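Local coordinates for glyoxalase-related enzyme, AraC type (Clostridium phytofermentans, PDB 3BT3) that is of unknown function but belongs to the glyoxalase-related VOC superfamily, probably pairs with an identical copy, and may take part in transcription regulation, at the interface of chains A and B. Sequence-based numbering; all coordinates share one arbitrary frame. Chains: chain A/B, Glyoxalase-related enzyme, AraC type.

Contact 1: the interface of chains A and B. Residues chain A 15, 18-20; chain B 43, 45, 65, 96, 98.
The phenol oxygen OH of A:Tyr18 is gripped from chain B by a backbone carbonyl and an indole N-H. It donates to the backbone O of B:Leu43 at 2.8 Å, in the carbonyl plane and on a lone pair, and accepts from the indole NE1 of B:Trp45 at 2.9 Å. The oxygen meets the indole edge in the ring plane, though the bond is bent (145° at the hydrogen), and the side chains cross at about a right angle. Tyrosine suits this place because one hydroxyl can give and take at once. Its ring reaches chain B from a cramped rotamer, with CG wedged between backbone N and carbonyl carbon (chi1 88°), and CB of A:Glu15 lies over the rim of one face.

CB of B:Asp65 packs over the centre of the indole, helping to fix the tryptophan. A:Glu15 bends at chi2 and brings its carboxylate against B:Asp65, OE1 lying 2.7 Å from OD2. OE2 also lies 2.5 Å from the backbone O of B:Asp65; such closeness suggests a protonated A:Glu15, its pKa perhaps raised, or else a doubtful contact; protonation is not seen.

Farther along the strand, CG2 of A:Val20 touches CZ2 of B:Trp45 at 3.7 Å, and CG1 nears SD of B:Met96. A:Val20 also forms an antiparallel beta bridge with B:Ile98; both are beta-branched residues, which suit extended strands. The patch thus anchors the N-terminal strand of one chain on its partner, probably stabilising the dimer.

Contact 2: the interface of chains A and B. Residues chain A 23, 25, 79-81, 95-96; chain B 23-25.
Two copies of one loop meet here at the middle of the two-fold symmetric interface of the deposited assembly, probably a homodimer, where proline packing, an amide hydrogen bond and a water bridge help hold the chains together. The principal side chain is B:Asn23, which reaches into chain A between A:Arg79, A:Pro25, A:Phe81 and A:Met96.

Its ND2 gives a hydrogen bond to the backbone O of A:Arg79 at 2.9 Å. The bond is nearly straight at the hydrogen (167°) and the acceptor lies close to the amide plane, but the nitrogen sits well above the plane of the carbonyl. With CG swung opposite the backbone N (chi1 -179°), the amide extends away from its own loop backbone toward the other chain. Its other end, OD1, is hydrogen-bonded to water 1 at 2.9 Å. The same water lies 2.6 Å from the backbone O of B:Gly24 and 2.8 Å from the backbone N of A:Phe95, so it links strand 92-99 of chain A to the loop of chain B. An asparagine suits the spot because its short amide can donate at one end and can accept at the other, and both bonds restrain its rotation.

Apolar groups frame the amide. The side chain of A:Met96 runs alongside it, pointing the same way, with CB 3.6 Å from OD1. ND2 also stands over the rim of one face of the A:Phe81 ring, whose plane is turned 64° from the amide. Nearer the symmetry axis the two prolines meet, CB of A:Pro25 lying 3.8 Å from CA of B:Pro25; their rigid rings suit a close crossing of loops. The site joins the centre of the two subunits and probably fixes how strand 19-22 passes from one to the other.

Contact 1: the interface of chains A and B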
loop_
_atom_site.group_PDB
_atom_site.type_symbol
_atom_site.label_atom_id
_atom_site.label_comp_id
_atom_site.label_asym_id
_atom_site.label_seq_id
_atom_site.Cartn_x
_atom_site.Cartn_y
_atom_site.Cartn_z
ATOM N N GLU A 15 8.511 10.501 14.252
ATOM C CA GLU A 15 7.296 11.009 14.957
ATOM C C GLU A 15 7.641 11.342 16.395
ATOM O O GLU A 15 8.812 11.525 16.751
ATOM C CB GLU A 15 6.199 9.948 14.979
ATOM C CG GLU A 15 6.010 9.244 13.671
ATOM C CD GLU A 15 7.120 8.290 13.372
ATOM O OE1 GLU A 15 7.144 7.199 13.978
ATOM O OE2 GLU A 15 7.973 8.644 12.534
ATOM N N TYR A 18 3.669 8.616 18.746
ATOM C CA TYR A 18 2.891 7.634 17.997
ATOM C C TYR A 18 3.710 6.747 17.054
ATOM O O TYR A 18 4.716 7.175 16.495
ATOM C CB TYR A 18 1.795 8.345 17.206
ATOM C CG TYR A 18 2.235 8.815 15.846
ATOM C CD1 TYR A 18 2.193 7.955 14.747
ATOM C CD2 TYR A 18 2.705 10.115 15.656
ATOM C CE1 TYR A 18 2.606 8.374 13.493
ATOM C CE2 TYR A 18 3.123 10.548 14.398
ATOM C CZ TYR A 18 3.072 9.670 13.325
ATOM O OH TYR A 18 3.513 10.072 12.091
ATOM N N VAL A 19 3.251 5.511 16.870
ATOM C CA VAL A 19 3.929 4.557 16.002
ATOM C C VAL A 19 2.967 3.952 15.003
ATOM O O VAL A 19 1.785 3.778 15.297
ATOM C CB VAL A 19 4.543 3.385 16.799
ATOM C CG1 VAL A 19 5.491 3.910 17.855
ATOM C CG2 VAL A 19 3.437 2.554 17.434
ATOM N N VAL A 20 3.476 3.625 13.823
ATOM C CA VAL A 20 2.643 3.011 12.808
ATOM C C VAL A 20 2.705 1.512 13.039
ATOM O O VAL A 20 3.761 0.902 12.905
ATOM C CB VAL A 20 3.141 3.346 11.383
ATOM C CG1 VAL A 20 2.320 2.579 10.346
ATOM C CG2 VAL A 20 3.036 4.838 11.135
ATOM N N LEU B 43 4.682 14.868 9.500
ATOM C CA LEU B 43 4.404 13.601 10.174
ATOM C C LEU B 43 5.577 13.051 10.973
ATOM O O LEU B 43 5.413 12.108 11.757
ATOM C CB LEU B 43 3.971 12.542 9.156
ATOM C CG LEU B 43 2.669 12.771 8.394
ATOM C CD1 LEU B 43 2.418 11.588 7.471
ATOM C CD2 LEU B 43 1.516 12.937 9.383
ATOM N N TRP B 45 8.304 11.543 9.699
ATOM C CA TRP B 45 8.841 10.321 9.111
ATOM C C TRP B 45 10.223 10.601 8.523
ATOM O O TRP B 45 10.734 11.711 8.627
ATOM C CB TRP B 45 7.916 9.825 8.001
ATOM C CG TRP B 45 6.630 9.256 8.491
ATOM C CD1 TRP B 45 5.956 9.606 9.626
ATOM C CD2 TRP B 45 5.828 8.269 7.836
ATOM N NE1 TRP B 45 4.787 8.901 9.716
ATOM C CE2 TRP B 45 4.680 8.071 8.631
ATOM C CE3 TRP B 45 5.970 7.526 6.656
ATOM C CZ2 TRP B 45 3.667 7.163 8.282
ATOM C CZ3 TRP B 45 4.970 6.626 6.309
ATOM C CH2 TRP B 45 3.829 6.452 7.124
ATOM N N ASP B 65 8.011 5.522 8.682
ATOM C CA ASP B 65 7.859 6.182 9.964
ATOM C C ASP B 65 8.992 5.875 10.941
ATOM O O ASP B 65 9.190 6.611 11.893
ATOM C CB ASP B 65 6.500 5.852 10.587
ATOM C CG ASP B 65 6.558 4.667 11.513
ATOM O OD1 ASP B 65 6.586 3.523 11.013
ATOM O OD2 ASP B 65 6.581 4.886 12.747
ATOM N N MET B 96 -3.754 3.353 7.597
ATOM C CA MET B 96 -2.818 2.884 8.621
ATOM C C MET B 96 -3.349 2.703 10.041
ATOM O O MET B 96 -4.035 3.576 10.580
ATOM C CB MET B 96 -1.628 3.853 8.717
ATOM C CG MET B 96 -0.714 3.907 7.515
ATOM S SD MET B 96 0.558 5.206 7.686
ATOM C CE MET B 96 -0.091 6.377 6.602
ATOM N N ILE B 98 -2.541 2.698 13.906
ATOM C CA ILE B 98 -1.484 3.280 14.732
ATOM C C ILE B 98 -1.796 3.279 16.227
ATOM O O ILE B 98 -2.908 2.962 16.650
ATOM C CB ILE B 98 -1.206 4.745 14.339
ATOM C CG1 ILE B 98 -2.441 5.599 14.624
ATOM C CG2 ILE B 98 -0.826 4.841 12.871
ATOM C CD1 ILE B 98 -2.199 7.082 14.429
#

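Contact 2: the interface of chains A and B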
loop_
_atom_site.group_PDB
_atom_site.type_symbol
_atom_site.label_atom_id
_atom_site.label_comp_id
_atom_site.label_asym_id
_atom_site.label_seq_id
_atom_site.Cartn_x
_atom_site.Cartn_y
_atom_site.Cartn_z
ATOM N N ASN A 23 0.412 -0.967 7.890
ATOM C CA ASN A 23 0.221 -0.095 6.748
ATOM C C ASN A 23 0.094 -0.872 5.457
ATOM O O ASN A 23 0.965 -0.799 4.606
ATOM C CB ASN A 23 1.378 0.901 6.632
ATOM C CG ASN A 23 1.170 1.895 5.511
ATOM O OD1 ASN A 23 0.057 2.366 5.291
ATOM N ND2 ASN A 23 2.238 2.231 4.804
ATOM N N PRO A 25 -1.386 -1.722 1.746
ATOM C CA PRO A 25 -1.865 -0.914 0.620
ATOM C C PRO A 25 -3.380 -0.964 0.431
ATOM O O PRO A 25 -4.033 -1.928 0.838
ATOM C CB PRO A 25 -1.113 -1.500 -0.575
ATOM C CG PRO A 25 -0.800 -2.899 -0.153
ATOM C CD PRO A 25 -0.418 -2.734 1.293
ATOM N N ARG A 79 -0.020 -7.524 5.668
ATOM C CA ARG A 79 0.693 -7.073 4.482
ATOM C C ARG A 79 -0.052 -7.363 3.179
ATOM O O ARG A 79 0.566 -7.513 2.131
ATOM C CB ARG A 79 2.084 -7.708 4.421
ATOM C CG ARG A 79 2.077 -9.202 4.176
ATOM C CD ARG A 79 3.381 -9.608 3.523
ATOM N NE ARG A 79 4.524 -9.164 4.309
ATOM C CZ ARG A 79 5.191 -9.936 5.162
ATOM N NH1 ARG A 79 4.833 -11.203 5.338
ATOM N NH2 ARG A 79 6.207 -9.433 5.851
ATOM N N GLY A 80 -1.375 -7.453 3.245
ATOM C CA GLY A 80 -2.143 -7.698 2.038
ATOM C C GLY A 80 -2.730 -6.392 1.531
ATOM O O GLY A 80 -2.152 -5.326 1.742
ATOM N N PHE A 81 -3.867 -6.469 0.849
ATOM C CA PHE A 81 -4.538 -5.270 0.352
ATOM C C PHE A 81 -5.851 -5.074 1.096
ATOM O O PHE A 81 -6.563 -6.039 1.374
ATOM C CB PHE A 81 -4.858 -5.397 -1.141
ATOM C CG PHE A 81 -3.665 -5.264 -2.040
ATOM C CD1 PHE A 81 -3.211 -4.008 -2.437
ATOM C CD2 PHE A 81 -2.994 -6.396 -2.497
ATOM C CE1 PHE A 81 -2.103 -3.881 -3.277
ATOM C CE2 PHE A 81 -1.884 -6.282 -3.335
ATOM C CZ PHE A 81 -1.439 -5.021 -3.727
ATOM N N PHE A 95 3.326 -2.775 -5.651
ATOM C CA PHE A 95 4.743 -2.886 -5.962
ATOM C C PHE A 95 5.331 -3.801 -4.909
ATOM O O PHE A 95 5.826 -3.334 -3.891
ATOM C CB PHE A 95 5.385 -1.498 -5.877
ATOM C CG PHE A 95 6.847 -1.485 -6.205
ATOM C CD1 PHE A 95 7.301 -1.930 -7.446
ATOM C CD2 PHE A 95 7.772 -1.013 -5.282
ATOM C CE1 PHE A 95 8.654 -1.904 -7.766
ATOM C CE2 PHE A 95 9.134 -0.981 -5.591
ATOM C CZ PHE A 95 9.576 -1.427 -6.842
ATOM N N MET A 96 5.281 -5.105 -5.139
ATOM C CA MET A 96 5.769 -6.024 -4.128
ATOM C C MET A 96 6.948 -6.929 -4.468
ATOM O O MET A 96 7.053 -7.473 -5.565
ATOM C CB MET A 96 4.587 -6.843 -3.564
ATOM C CG MET A 96 3.733 -7.639 -4.555
ATOM S SD MET A 96 2.132 -8.255 -3.820
ATOM C CE MET A 96 1.023 -7.243 -4.651
ATOM N N ASN B 23 5.236 -5.813 0.760
ATOM C CA ASN B 23 4.143 -5.260 -0.010
ATOM C C ASN B 23 3.750 -3.886 0.514
ATOM O O ASN B 23 2.635 -3.684 0.984
ATOM C CB ASN B 23 2.943 -6.215 0.003
ATOM C CG ASN B 23 1.762 -5.697 -0.816
ATOM O OD1 ASN B 23 1.934 -5.145 -1.899
ATOM N ND2 ASN B 23 0.556 -5.899 -0.305
ATOM N N GLY B 24 4.680 -2.939 0.421
ATOM C CA GLY B 24 4.408 -1.585 0.866
ATOM C C GLY B 24 3.588 -0.768 -0.128
ATOM O O GLY B 24 3.753 -0.922 -1.341
ATOM N N PRO B 25 2.695 0.117 0.354
ATOM C CA PRO B 25 1.848 0.958 -0.503
ATOM C C PRO B 25 2.634 1.866 -1.434
ATOM O O PRO B 25 3.766 2.253 -1.141
ATOM C CB PRO B 25 1.038 1.764 0.502
ATOM C CG PRO B 25 2.013 1.933 1.627
ATOM C CD PRO B 25 2.555 0.517 1.764
HETATM O O HOH W 1 2.513 -2.527 -2.971
#

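The C-alpha centres of contact 1 and contact 2 lie about 16 Å apart, along the same crossing segment. Strand 19-22 of chain A carries part of contact 1, and the loop that follows it, residues 23-25, enters contact 2. Strand 92-99 serves both: chain B supplies it in contact 1 and chain A in contact 2, with residue 96 taking part each time. Because the two-fold repeats every pairing with the chains exchanged, both contacts have a twin; those of contact 1 lie apart on either side, those of contact 2 close together near the axis. Together they probably set the relative placement of the two subunits.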